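Local atomic coordinates of glucosamine--fructose-6-phosphate aminotransferase [isomerizing] (PDB entry 3TBF), a protein that probably makes glucosamine 6-phosphate from fructose 6-phosphate and glutamine, its C-terminal part, described here, carrying the sugar-phosphate isomerase domains. Residues 23-28 against 201-206; 297-300 against 305-308. All coordinates share one frame; numbering follows the deposited sequence.

In the fold
Interactions 1 and 2 join helices to their surroundings at two very different sequence separations in a chain with two SIS domains. Interaction 1 is long-range in sequence: 172 residues separate its segments, and it brings helix 21-30, near the start of the modelled chain, against helix 203-211. Interaction 2 is local, folding helix 289-301 back onto strand 305-311 within the SIS domain that spans roughly residues 223-355. Their centres lie 31 Å apart and their nearest atoms about 14 Å, so they do not touch. Interaction 1 also lies deeper: its centre is about 15 Å from the centre of the chain, that of interaction 2 about 23 Å.

Interaction 1: 23-28 against 201-206; sequences EAVSNT and KNIRAL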
loop_
_atom_site.group_PDB
_atom_site.type_symbol
_atom_site.label_atom_id
_atom_site.label_comp_id
_atom_site.label_asym_id
_atom_site.label_seq_id
_atom_site.Cartn_x
_atom_site.Cartn_y
_atom_site.Cartn_z
ATOM N N GLU A 23 -15.396 -24.675 10.315
ATOM C CA GLU A 23 -16.328 -25.302 9.360
ATOM C C GLU A 23 -16.168 -24.651 7.965
ATOM O O GLU A 23 -15.989 -25.319 6.946
ATOM C CB GLU A 23 -17.771 -25.157 9.901
ATOM C CG GLU A 23 -18.846 -25.877 9.107
ATOM C CD GLU A 23 -20.299 -25.428 9.467
ATOM O OE1 GLU A 23 -20.470 -24.806 10.566
ATOM O OE2 GLU A 23 -21.240 -25.682 8.639
ATOM N N ALA A 24 -16.182 -23.340 7.927
ATOM C CA ALA A 24 -16.118 -22.620 6.657
ATOM C C ALA A 24 -14.840 -22.901 5.894
ATOM O O ALA A 24 -14.845 -23.152 4.687
ATOM C CB ALA A 24 -16.251 -21.120 6.892
ATOM N N VAL A 25 -13.737 -22.842 6.608
ATOM C CA VAL A 25 -12.471 -23.174 6.027
ATOM C C VAL A 25 -12.468 -24.562 5.454
ATOM O O VAL A 25 -12.196 -24.743 4.255
ATOM C CB VAL A 25 -11.352 -22.995 7.029
ATOM C CG1 VAL A 25 -10.221 -23.908 6.722
ATOM C CG2 VAL A 25 -10.919 -21.540 6.982
ATOM N N SER A 26 -12.907 -25.523 6.252
ATOM C CA SER A 26 -12.954 -26.898 5.779
ATOM C C SER A 26 -13.986 -27.180 4.633
ATOM O O SER A 26 -13.686 -27.929 3.707
ATOM C CB SER A 26 -13.042 -27.840 6.961
ATOM O OG SER A 26 -14.161 -28.587 6.833
ATOM N N ASN A 27 -15.135 -26.521 4.640
ATOM C CA ASN A 27 -16.047 -26.598 3.513
ATOM C C ASN A 27 -15.445 -26.033 2.224
ATOM O O ASN A 27 -15.572 -26.622 1.169
ATOM C CB ASN A 27 -17.370 -25.923 3.856
ATOM C CG ASN A 27 -18.274 -26.797 4.813
ATOM O OD1 ASN A 27 -18.078 -28.010 4.975
ATOM N ND2 ASN A 27 -19.235 -26.155 5.444
ATOM N N THR A 28 -14.711 -24.941 2.302
ATOM C CA THR A 28 -14.093 -24.406 1.109
ATOM C C THR A 28 -13.072 -25.377 0.501
ATOM O O THR A 28 -13.027 -25.552 -0.713
ATOM C CB THR A 28 -13.412 -23.087 1.393
ATOM O OG1 THR A 28 -14.369 -22.205 1.990
ATOM C CG2 THR A 28 -12.891 -22.493 0.121
ATOM N N LYS A 201 -5.354 -28.824 4.764
ATOM C CA LYS A 201 -6.308 -29.612 5.577
ATOM C C LYS A 201 -6.149 -29.450 7.108
ATOM O O LYS A 201 -7.112 -29.599 7.869
ATOM C CB LYS A 201 -6.241 -31.054 5.218
ATOM C CG LYS A 201 -6.722 -31.333 3.844
ATOM C CD LYS A 201 -6.655 -32.805 3.631
ATOM C CE LYS A 201 -6.950 -33.202 2.227
ATOM N NZ LYS A 201 -6.291 -34.527 1.974
ATOM N N ASN A 202 -4.945 -29.098 7.540
ATOM C CA ASN A 202 -4.653 -29.024 8.946
ATOM C C ASN A 202 -5.087 -27.696 9.498
ATOM O O ASN A 202 -5.017 -27.503 10.706
ATOM C CB ASN A 202 -3.157 -29.217 9.219
ATOM C CG ASN A 202 -2.655 -30.640 8.854
ATOM O OD1 ASN A 202 -3.430 -31.612 8.744
ATOM N ND2 ASN A 202 -1.347 -30.744 8.659
ATOM N N ILE A 203 -5.510 -26.773 8.644
ATOM C CA ILE A 203 -5.921 -25.480 9.128
ATOM C C ILE A 203 -7.073 -25.519 10.136
ATOM O O ILE A 203 -7.135 -24.711 11.066
ATOM C CB ILE A 203 -6.301 -24.473 7.962
ATOM C CG1 ILE A 203 -5.052 -24.113 7.146
ATOM C CG2 ILE A 203 -6.842 -23.196 8.563
ATOM C CD1 ILE A 203 -5.268 -23.171 5.933
ATOM N N ARG A 204 -8.016 -26.412 9.929
ATOM C CA ARG A 204 -9.182 -26.486 10.804
ATOM C C ARG A 204 -8.812 -26.641 12.283
ATOM O O ARG A 204 -9.267 -25.882 13.127
ATOM C CB ARG A 204 -10.064 -27.639 10.380
ATOM C CG ARG A 204 -11.222 -27.809 11.298
ATOM C CD ARG A 204 -12.328 -28.685 10.735
ATOM N NE ARG A 204 -13.526 -28.558 11.579
ATOM C CZ ARG A 204 -14.773 -28.802 11.187
ATOM N NH1 ARG A 204 -15.029 -29.185 9.947
ATOM N NH2 ARG A 204 -15.762 -28.667 12.051
ATOM N N ALA A 205 -7.962 -27.608 12.586
ATOM C CA ALA A 205 -7.510 -27.805 13.962
ATOM C C ALA A 205 -6.768 -26.578 14.487
ATOM O O ALA A 205 -6.896 -26.189 15.638
ATOM C CB ALA A 205 -6.621 -29.058 14.063
ATOM N N LEU A 206 -5.974 -25.963 13.638
ATOM C CA LEU A 206 -5.151 -24.846 14.102
ATOM C C LEU A 206 -6.061 -23.615 14.366
ATOM O O LEU A 206 -5.846 -22.843 15.307
ATOM C CB LEU A 206 -4.096 -24.587 13.076
ATOM C CG LEU A 206 -3.148 -25.770 12.836
ATOM C CD1 LEU A 206 -2.155 -25.366 11.754
ATOM C CD2 LEU A 206 -2.410 -26.224 14.106
#
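Apolar packing between V25 and I203 forms the buried side of this helix-helix contact. The methyl CG1 of V25 meets the branch methyl CG2 of I203 at 3.9 Å, the two side chains crossing at about a right angle. Both residues also rest on V172 of helix 165-184, which makes a three-way apolar junction, and I203 reaches on to V338 of helix 335-355.

Polar contact takes over toward the surface, where R204 reaches across to S26. With CG anti to the backbone N (chi1 176°) and the chain extended as far as NE, the arginine spans the gap between the helices. Its NH1 approaches S26 OG at the edge of the guanidinium, near the group's plane. This hydrogen bond is weak: NH1 to OG is 3.3 Å, and the angle at the hydrogen is 129°, far from straight. The aliphatic part of R204 contributes as well, since CD packs 3.9 Å from S26 CB. Over one face of the guanidinium, offset toward its rim, lies E23 CA, 4.1 Å from NH1. The carboxylate of E23 makes no salt bridge here, OE1 remaining 6.3 Å from R204 NH2, although the opposite charges would probably attract weakly.

Within helix 21-30, T28 OG1 donates to A24 O at 2.9 Å and is also bonded to K154 N, which ties the helix to the loop at K154.

The result is a helix-helix contact that is apolar at V25 and I203 on its buried side and polar at S26 and R204 toward solvent, with a long arginine reaching across on the solvent side. It joins helix 21-30, near the start of the modelled chain, to helix 203-211, where both meet helix 165-184.

Interaction 2: 297-300 against 305-308; sequences QEVH and KLIL
V299 CG1 stands anti to the backbone N (chi1 157°), while L306 has its CG anti to the carbonyl carbon (chi1 -87°); these torsions bring a valine methyl and a leucine methyl together between helix and strand. The two residues belong to a beta-alpha-beta crossover, strand 278-283, helix 289-301, strand 305-311, in one of the parallel five-stranded sheets of the SIS fold. Only four residues separate the segments, so the chain leaves the helix and turns almost at once into the sheet.

L306 is the shared element, its forked end serving two helix residues. CD1 touches V299 CG1 at 3.7 Å, the side chains meeting at a slant. The other methyl, CD2, lies beside H300. No hydrogen bond joins the two segments, and both V299 and L306 are buried, so the helix is held against the strand here by apolar contact.

Neighbouring parts of the fold extend this packing. V299 also touches I279 on strand 278-283, the first strand of the crossover, while L306 reaches F320. On the strand itself, backbone hydrogen bonds join L306 to I324 and I307 to both I279 and A281, which sets strand 305-311 between its two parallel neighbours.

H300 combines the two kinds of contact. Its ring is tied at NE2 to D321 O by a hydrogen bond, which helps fix the imidazole's orientation, whereas the CB of H300 lies alongside the leucine, 4.0 Å from L306 CD2.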
loop_
_atom_site.group_PDB
_atom_site.type_symbol
_atom_site.label_atom_id
_atom_site.label_comp_id
_atom_site.label_asym_id
_atom_site.label_seq_id
_atom_site.Cartn_x
_atom_site.Cartn_y
_atom_site.Cartn_z
ATOM N N GLN A 297 12.321 -4.590 18.915
ATOM C CA GLN A 297 13.202 -3.957 19.885
ATOM C C GLN A 297 13.178 -2.447 19.693
ATOM O O GLN A 297 12.983 -1.699 20.656
ATOM C CB GLN A 297 14.623 -4.503 19.773
ATOM C CG GLN A 297 15.544 -4.081 20.950
ATOM C CD GLN A 297 15.077 -4.623 22.325
ATOM O OE1 GLN A 297 15.080 -5.850 22.557
ATOM N NE2 GLN A 297 14.698 -3.707 23.248
ATOM N N GLU A 298 13.318 -2.003 18.442
ATOM C CA GLU A 298 13.273 -0.568 18.144
ATOM C C GLU A 298 12.002 -0.016 18.785
ATOM O O GLU A 298 12.055 0.979 19.528
ATOM C CB GLU A 298 13.269 -0.264 16.628
ATOM C CG GLU A 298 14.547 -0.654 15.831
ATOM C CD GLU A 298 14.649 0.042 14.407
ATOM O OE1 GLU A 298 15.115 1.215 14.342
ATOM O OE2 GLU A 298 14.285 -0.591 13.357
ATOM N N VAL A 299 10.868 -0.686 18.537
ATOM C CA VAL A 299 9.582 -0.186 19.035
ATOM C C VAL A 299 9.526 -0.221 20.557
ATOM O O VAL A 299 9.042 0.712 21.186
ATOM C CB VAL A 299 8.362 -0.962 18.424
ATOM C CG1 VAL A 299 7.124 -0.840 19.322
ATOM C CG2 VAL A 299 8.059 -0.441 17.052
ATOM N N HIS A 300 10.017 -1.313 21.137
ATOM C CA HIS A 300 10.068 -1.437 22.589
ATOM C C HIS A 300 10.909 -0.332 23.193
ATOM O O HIS A 300 10.552 0.279 24.190
ATOM C CB HIS A 300 10.674 -2.760 23.020
ATOM C CG HIS A 300 10.578 -2.984 24.503
ATOM N ND1 HIS A 300 11.680 -2.985 25.338
ATOM C CD2 HIS A 300 9.493 -3.137 25.302
ATOM C CE1 HIS A 300 11.274 -3.179 26.580
ATOM N NE2 HIS A 300 9.954 -3.265 26.587
ATOM N N LYS A 305 3.588 -0.372 24.029
ATOM C CA LYS A 305 3.034 -1.510 24.732
ATOM C C LYS A 305 2.798 -2.685 23.742
ATOM O O LYS A 305 1.838 -2.693 22.961
ATOM C CB LYS A 305 1.767 -1.097 25.468
ATOM C CG LYS A 305 1.116 -2.202 26.300
ATOM C CD LYS A 305 2.131 -2.914 27.198
ATOM C CE LYS A 305 1.569 -3.206 28.599
ATOM N NZ LYS A 305 0.515 -4.242 28.546
ATOM N N LEU A 306 3.700 -3.666 23.799
ATOM C CA LEU A 306 3.757 -4.764 22.860
ATOM C C LEU A 306 2.754 -5.828 23.281
ATOM O O LEU A 306 2.780 -6.292 24.443
ATOM C CB LEU A 306 5.165 -5.405 22.810
ATOM C CG LEU A 306 6.253 -4.833 21.877
ATOM C CD1 LEU A 306 6.241 -3.305 21.924
ATOM C CD2 LEU A 306 7.682 -5.361 22.203
ATOM N N ILE A 307 1.866 -6.157 22.326
ATOM C CA ILE A 307 0.868 -7.222 22.430
ATOM C C ILE A 307 1.126 -8.152 21.275
ATOM O O ILE A 307 0.895 -7.785 20.098
ATOM C CB ILE A 307 -0.526 -6.643 22.312
ATOM C CG1 ILE A 307 -0.783 -5.701 23.492
ATOM C CG2 ILE A 307 -1.521 -7.712 22.286
ATOM C CD1 ILE A 307 -1.968 -4.831 23.288
ATOM N N LEU A 308 1.652 -9.334 21.595
ATOM C CA LEU A 308 2.223 -10.185 20.573
ATOM C C LEU A 308 1.536 -11.504 20.476
ATOM O O LEU A 308 1.332 -12.162 21.469
ATOM C CB LEU A 308 3.689 -10.415 20.829
ATOM C CG LEU A 308 4.571 -9.188 21.090
ATOM C CD1 LEU A 308 5.925 -9.692 21.468
ATOM C CD2 LEU A 308 4.636 -8.223 19.902
#